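Local structure of protein-tyrosine-phosphatase (Shewanella sp., 2Z72) at residues G113-R118 and N149-V154; D78-Y83 and S306-K311. The protein hydrolyses phosphotyrosine as a cold-active phosphatase, probably through the two-zinc centre of a calcineurin-like phosphoesterase fold. All coordinates share one frame; numbering follows the deposited sequence.

Contact 1. Residues G113-R118 and N149-V154; sequences GDIFDR and NHEQMV. With ZN (zinc ion), chain C; ZN (zinc ion), chain B.
D114 OD1 is gripped by both zinc ions at once, 2.2 Å from the zinc of chain B and 2.3 Å from that of chain C, and so bridges the metals; N149 OD1 binds the chain C zinc. The other carboxylate oxygen, D114 OD2, accepts the backbone N-H of H150 at 2.8 Å, on the syn side but 27° out of the carboxylate plane, so the start of the helix, together with the metals, helps to fix the bridging group. E151 returns the grip. Its chain bends at chi2 (64°), and the carboxylate then takes loop N-H groups: OE2 accepts D114 N at 2.8 Å besides G148 N, while OE1 accepts F116 N and, weakly, I115 N. H150 ND1 meets D117 OD1 at 2.6 Å, almost straight and in the ring plane, on the anti lone pair, with ring and carboxylate planes 86° apart. V154 CG1 lies over one face of the F116 ring, a CH-pi contact. The sequences fit the family's GDxxDR and GNHE signatures. This buried contact joins the metal-binding loop after strand 108-111 to the first turns of helix 149-156; I115 and F116 also pack on helix 122-138.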
loop_
_atom_site.group_PDB
_atom_site.type_symbol
_atom_site.label_atom_id
_atom_site.label_comp_id
_atom_site.label_asym_id
_atom_site.label_seq_id
_atom_site.Cartn_x
_atom_site.Cartn_y
_atom_site.Cartn_z
ATOM N N GLY A 113 -2.415 -1.681 0.208
ATOM C CA GLY A 113 -1.461 -2.695 -0.237
ATOM C C GLY A 113 -1.271 -2.825 -1.740
ATOM O O GLY A 113 -1.941 -2.216 -2.565
ATOM N N ASP A 114 -0.276 -3.635 -2.059
ATOM C CA ASP A 114 0.034 -4.094 -3.430
ATOM C C ASP A 114 0.469 -3.000 -4.356
ATOM O O ASP A 114 0.032 -2.846 -5.494
ATOM C CB ASP A 114 -1.108 -4.929 -4.021
ATOM C CG ASP A 114 -1.086 -6.375 -3.595
ATOM O OD1 ASP A 114 -1.915 -7.162 -4.254
ATOM O OD2 ASP A 114 -0.357 -6.748 -2.672
ATOM N N ILE A 115 1.492 -2.239 -3.879
ATOM C CA ILE A 115 2.327 -1.426 -4.746
ATOM C C ILE A 115 3.187 -2.289 -5.648
ATOM O O ILE A 115 3.337 -2.043 -6.840
ATOM C CB ILE A 115 3.223 -0.477 -3.936
ATOM C CG1 ILE A 115 2.390 0.626 -3.287
ATOM C CG2 ILE A 115 4.340 0.075 -4.815
ATOM C CD1 ILE A 115 3.133 1.521 -2.333
ATOM N N PHE A 116 3.807 -3.317 -5.061
ATOM C CA PHE A 116 4.726 -4.181 -5.811
ATOM C C PHE A 116 4.002 -5.061 -6.842
ATOM O O PHE A 116 2.835 -5.395 -6.706
ATOM C CB PHE A 116 5.467 -5.098 -4.881
ATOM C CG PHE A 116 6.543 -4.438 -4.058
ATOM C CD1 PHE A 116 6.301 -3.966 -2.776
ATOM C CD2 PHE A 116 7.808 -4.299 -4.583
ATOM C CE1 PHE A 116 7.309 -3.385 -2.058
ATOM C CE2 PHE A 116 8.795 -3.715 -3.859
ATOM C CZ PHE A 116 8.572 -3.273 -2.598
ATOM N N ASP A 117 4.802 -5.429 -7.833
ATOM C CA ASP A 117 4.630 -6.526 -8.784
ATOM C C ASP A 117 3.700 -6.170 -9.930
ATOM O O ASP A 117 2.902 -5.237 -9.887
ATOM C CB ASP A 117 4.182 -7.796 -8.042
ATOM C CG ASP A 117 5.256 -8.414 -7.181
ATOM O OD1 ASP A 117 4.904 -9.349 -6.397
ATOM O OD2 ASP A 117 6.438 -8.007 -7.305
ATOM N N ARG A 118 3.883 -6.960 -10.986
ATOM C CA ARG A 118 3.246 -6.893 -12.290
ATOM C C ARG A 118 3.742 -5.718 -13.107
ATOM O O ARG A 118 4.175 -5.880 -14.256
ATOM C CB ARG A 118 1.710 -6.943 -12.229
ATOM C CG ARG A 118 1.169 -7.021 -13.651
ATOM C CD ARG A 118 -0.366 -7.148 -13.603
ATOM N NE ARG A 118 -0.903 -6.947 -14.958
ATOM C CZ ARG A 118 -2.116 -7.303 -15.350
ATOM N NH1 ARG A 118 -2.933 -7.897 -14.487
ATOM N NH2 ARG A 118 -2.481 -7.059 -16.615
ATOM N N ASN A 149 -0.439 -8.549 0.092
ATOM C CA ASN A 149 0.250 -9.810 -0.090
ATOM C C ASN A 149 1.509 -9.659 -0.944
ATOM O O ASN A 149 2.475 -10.389 -0.647
ATOM C CB ASN A 149 -0.675 -10.926 -0.642
ATOM C CG ASN A 149 -1.231 -10.670 -1.995
ATOM O OD1 ASN A 149 -1.764 -9.597 -2.266
ATOM N ND2 ASN A 149 -1.230 -11.645 -2.887
ATOM N N HIS A 150 1.510 -8.753 -1.910
ATOM C CA HIS A 150 2.757 -8.626 -2.693
ATOM C C HIS A 150 3.870 -7.946 -1.937
ATOM O O HIS A 150 5.047 -8.284 -2.166
ATOM C CB HIS A 150 2.478 -7.955 -4.022
ATOM C CG HIS A 150 1.742 -8.911 -4.943
ATOM N ND1 HIS A 150 2.395 -9.613 -5.928
ATOM C CD2 HIS A 150 0.447 -9.270 -4.948
ATOM C CE1 HIS A 150 1.502 -10.364 -6.510
ATOM N NE2 HIS A 150 0.302 -10.204 -5.979
ATOM N N GLU A 151 3.623 -7.013 -1.020
ATOM C CA GLU A 151 4.681 -6.533 -0.148
ATOM C C GLU A 151 5.293 -7.675 0.642
ATOM O O GLU A 151 6.502 -7.775 0.793
ATOM C CB GLU A 151 4.201 -5.424 0.791
ATOM C CG GLU A 151 3.972 -4.072 0.166
ATOM C CD GLU A 151 2.864 -4.052 -0.856
ATOM O OE1 GLU A 151 3.034 -3.482 -1.930
ATOM O OE2 GLU A 151 1.788 -4.613 -0.511
ATOM N N GLN A 152 4.414 -8.536 1.214
ATOM C CA GLN A 152 4.900 -9.643 2.001
ATOM C C GLN A 152 5.714 -10.636 1.156
ATOM O O GLN A 152 6.796 -11.092 1.542
ATOM C CB GLN A 152 3.741 -10.388 2.688
ATOM C CG GLN A 152 2.993 -9.511 3.687
ATOM C CD GLN A 152 1.710 -10.142 4.202
ATOM O OE1 GLN A 152 1.117 -10.993 3.542
ATOM N NE2 GLN A 152 1.307 -9.717 5.394
ATOM N N MET A 153 5.208 -10.922 -0.028
ATOM C CA MET A 153 5.903 -11.849 -0.929
ATOM C C MET A 153 7.286 -11.319 -1.296
ATOM O O MET A 153 8.293 -11.993 -1.132
ATOM C CB MET A 153 5.077 -12.096 -2.185
ATOM C CG MET A 153 4.099 -13.245 -1.910
ATOM S SD MET A 153 3.295 -13.862 -3.388
ATOM C CE MET A 153 2.139 -12.567 -3.776
ATOM N N VAL A 154 7.368 -10.065 -1.762
ATOM C CA VAL A 154 8.636 -9.487 -2.166
ATOM C C VAL A 154 9.598 -9.494 -1.013
ATOM O O VAL A 154 10.760 -9.917 -1.142
ATOM C CB VAL A 154 8.458 -8.087 -2.763
ATOM C CG1 VAL A 154 9.763 -7.358 -2.860
ATOM C CG2 VAL A 154 7.773 -8.225 -4.151
HETATM ZN ZN ZN C . -3.300 -8.741 -3.349
HETATM ZN ZN ZN B . -3.140 -6.924 -6.027
HETATM O O HOH W 1 -4.572 -6.905 -7.588
HETATM O O HOH W 2 -3.714 -8.654 -5.265
#

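Contact 2. Residues D78-Y83 and S306-K311; sequences DVHGQY and SIKVGK. With ZN (zinc ion), chain B.
V79, H80 and Q82 lie opposite I307, K308 and G310, the CA atoms of H80 and K308 being 5.1 Å apart, yet the two backbones meet without a direct hydrogen bond. Residues V79 to Q82 form a type I' turn, closed by Q82 N to V79 O, and 307-309 is a single 3-10 turn. Two waters bridge the main chains. One bonds to D78 O and accepts from K308 N, at 2.7 Å and 2.9 Å; a second lies within bonding distance of H80 O and K308 O, linking the two. A third accepts weakly from the side-chain NE2 of Q82 and donates to G310 O.

Side chains fill in between these bridges. H80 and K308 lie side by side and point the same way, touching through their CB atoms at 3.6 Å, and K308 CB also approaches H80 CD2. K308 CG stands between backbone N and carbonyl carbon (chi1 70°), and the extended chain beyond carries NZ off to S288 OG. I307 sets CG2 against V79 O at 3.6 Å and CD1 against V79 CG2. Q82 bends at chi2 (-68°); its CG comes to 3.3 Å from I307 O, and its amide NE2 lies 3.5 Å from the CA of G310, which has no side chain.

D78 OD1 and H80 NE2 both bind the same zinc ion, that of chain B, each at 2.0 Å. H80 ND1 is held by F116 O and D78 OD2 by H286 N, second-shell bonds that help to orient both ligands. The sequence D-V-H-G following strand 72-76 is the Asp-X-His-Gly signature of calcineurin-like metallophosphoesterases, in which a loop at the end of a strand supplies the first metal ligands.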
loop_
_atom_site.group_PDB
_atom_site.type_symbol
_atom_site.label_atom_id
_atom_site.label_comp_id
_atom_site.label_asym_id
_atom_site.label_seq_id
_atom_site.Cartn_x
_atom_site.Cartn_y
_atom_site.Cartn_z
ATOM N N ASP A 78 -3.811 -1.612 -4.802
ATOM C CA ASP A 78 -3.369 -2.511 -5.873
ATOM C C ASP A 78 -2.875 -1.740 -7.092
ATOM O O ASP A 78 -3.184 -2.027 -8.243
ATOM C CB ASP A 78 -4.489 -3.493 -6.247
ATOM C CG ASP A 78 -4.780 -4.463 -5.108
ATOM O OD1 ASP A 78 -4.199 -5.562 -5.041
ATOM O OD2 ASP A 78 -5.584 -4.073 -4.215
ATOM N N VAL A 79 -2.010 -0.746 -6.822
ATOM C CA VAL A 79 -1.398 -0.010 -7.926
ATOM C C VAL A 79 -0.497 -0.911 -8.787
ATOM O O VAL A 79 -0.405 -0.681 -9.982
ATOM C CB VAL A 79 -0.662 1.210 -7.337
ATOM C CG1 VAL A 79 0.211 1.902 -8.356
ATOM C CG2 VAL A 79 -1.638 2.191 -6.705
ATOM N N HIS A 80 0.176 -1.883 -8.174
ATOM C CA HIS A 80 0.937 -2.882 -8.952
ATOM C C HIS A 80 1.845 -2.228 -9.963
ATOM O O HIS A 80 1.831 -2.495 -11.167
ATOM C CB HIS A 80 -0.023 -3.904 -9.593
ATOM C CG HIS A 80 -0.495 -4.895 -8.568
ATOM N ND1 HIS A 80 0.355 -5.681 -7.856
ATOM C CD2 HIS A 80 -1.741 -5.265 -8.170
ATOM C CE1 HIS A 80 -0.336 -6.455 -7.035
ATOM N NE2 HIS A 80 -1.655 -6.240 -7.193
ATOM N N GLY A 81 2.630 -1.241 -9.510
ATOM C CA GLY A 81 3.644 -0.631 -10.316
ATOM C C GLY A 81 3.156 0.282 -11.424
ATOM O O GLY A 81 3.967 0.569 -12.343
ATOM N N GLN A 82 1.937 0.740 -11.396
ATOM C CA GLN A 82 1.379 1.634 -12.427
ATOM C C GLN A 82 1.363 3.077 -11.908
ATOM O O GLN A 82 0.349 3.609 -11.473
ATOM C CB GLN A 82 0.014 1.153 -12.849
ATOM C CG GLN A 82 0.045 -0.206 -13.483
ATOM C CD GLN A 82 0.729 -0.278 -14.829
ATOM O OE1 GLN A 82 1.171 -1.405 -15.229
ATOM N NE2 GLN A 82 0.822 0.775 -15.569
ATOM N N TYR A 83 2.528 3.704 -11.923
ATOM C CA TYR A 83 2.709 5.060 -11.452
ATOM C C TYR A 83 1.910 6.077 -12.233
ATOM O O TYR A 83 1.217 6.949 -11.674
ATOM C CB TYR A 83 4.190 5.445 -11.462
ATOM C CG TYR A 83 4.451 6.897 -11.142
ATOM C CD1 TYR A 83 4.891 7.791 -12.070
ATOM C CD2 TYR A 83 4.248 7.346 -9.830
ATOM C CE1 TYR A 83 5.146 9.111 -11.778
ATOM C CE2 TYR A 83 4.499 8.687 -9.524
ATOM C CZ TYR A 83 4.933 9.552 -10.479
ATOM O OH TYR A 83 5.158 10.873 -10.103
ATOM N N SER A 306 -8.553 -2.250 -10.505
ATOM C CA SER A 306 -7.777 -2.721 -11.655
ATOM C C SER A 306 -6.791 -1.702 -12.203
ATOM O O SER A 306 -6.489 -1.729 -13.403
ATOM C CB SER A 306 -8.697 -3.277 -12.749
ATOM O OG SER A 306 -9.403 -4.427 -12.243
ATOM N N ILE A 307 -6.227 -0.869 -11.335
ATOM C CA ILE A 307 -5.101 -0.045 -11.731
ATOM C C ILE A 307 -4.016 -0.928 -12.370
ATOM O O ILE A 307 -3.277 -0.451 -13.253
ATOM C CB ILE A 307 -4.582 0.763 -10.516
ATOM C CG1 ILE A 307 -5.582 1.790 -10.103
ATOM C CG2 ILE A 307 -3.201 1.389 -10.849
ATOM C CD1 ILE A 307 -5.278 2.455 -8.753
ATOM N N LYS A 308 -3.869 -2.177 -11.942
ATOM C CA LYS A 308 -2.824 -3.054 -12.419
ATOM C C LYS A 308 -2.848 -3.234 -13.919
ATOM O O LYS A 308 -1.821 -3.563 -14.477
ATOM C CB LYS A 308 -2.894 -4.432 -11.745
ATOM C CG LYS A 308 -4.108 -5.267 -12.196
ATOM C CD LYS A 308 -4.317 -6.501 -11.410
ATOM C CE LYS A 308 -5.474 -7.330 -11.944
ATOM N NZ LYS A 308 -5.691 -8.567 -11.180
ATOM N N VAL A 309 -4.006 -3.036 -14.556
ATOM C CA VAL A 309 -4.119 -3.246 -16.004
ATOM C C VAL A 309 -3.470 -2.098 -16.736
ATOM O O VAL A 309 -3.141 -2.227 -17.917
ATOM C CB VAL A 309 -5.579 -3.477 -16.369
ATOM C CG1 VAL A 309 -5.853 -3.566 -17.868
ATOM C CG2 VAL A 309 -6.020 -4.802 -15.783
ATOM N N GLY A 310 -3.196 -0.967 -16.071
ATOM C CA GLY A 310 -2.379 0.085 -16.665
ATOM C C GLY A 310 -3.132 1.142 -17.432
ATOM O O GLY A 310 -2.502 1.981 -18.084
ATOM N N LYS A 311 -4.452 1.157 -17.344
ATOM C CA LYS A 311 -5.274 2.118 -18.093
ATOM C C LYS A 311 -6.024 3.133 -17.258
ATOM O O LYS A 311 -6.129 4.258 -17.684
ATOM C CB LYS A 311 -6.275 1.356 -18.971
ATOM C CG LYS A 311 -5.544 0.556 -20.025
ATOM C CD LYS A 311 -6.457 -0.476 -20.656
ATOM C CE LYS A 311 -5.653 -1.279 -21.679
ATOM N NZ LYS A 311 -5.633 -2.775 -21.464
HETATM ZN ZN ZN B . -3.140 -6.924 -6.027
HETATM O O HOH W 3 -5.081 -3.458 -9.621
HETATM O O HOH W 4 0.714 -3.678 -13.500
HETATM O O HOH W 5 0.686 1.677 -18.073
HETATM O O HOH W 1 -4.572 -6.905 -7.588
HETATM O O HOH W 2 -3.714 -8.654 -5.265
#

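How the contacts relate
Two contacts around one dinuclear site illustrate different ways of backing a metal ligand. Contact 1 is buried, and its carboxylates take backbone N-H groups directly; contact 2 is only partly buried, and ordered water joins its main chains. Both supply ligands to the same zinc ion and share two waters on it, while contact 1 also reaches the second metal. The two meet directly: D114 O lies 2.9 Å from H80 N, a probable hydrogen bond, and the rings of H80 and H150 pack edge to face. Along the sequence, both segments of contact 1 fall between those of contact 2, which spans 222 intervening residues.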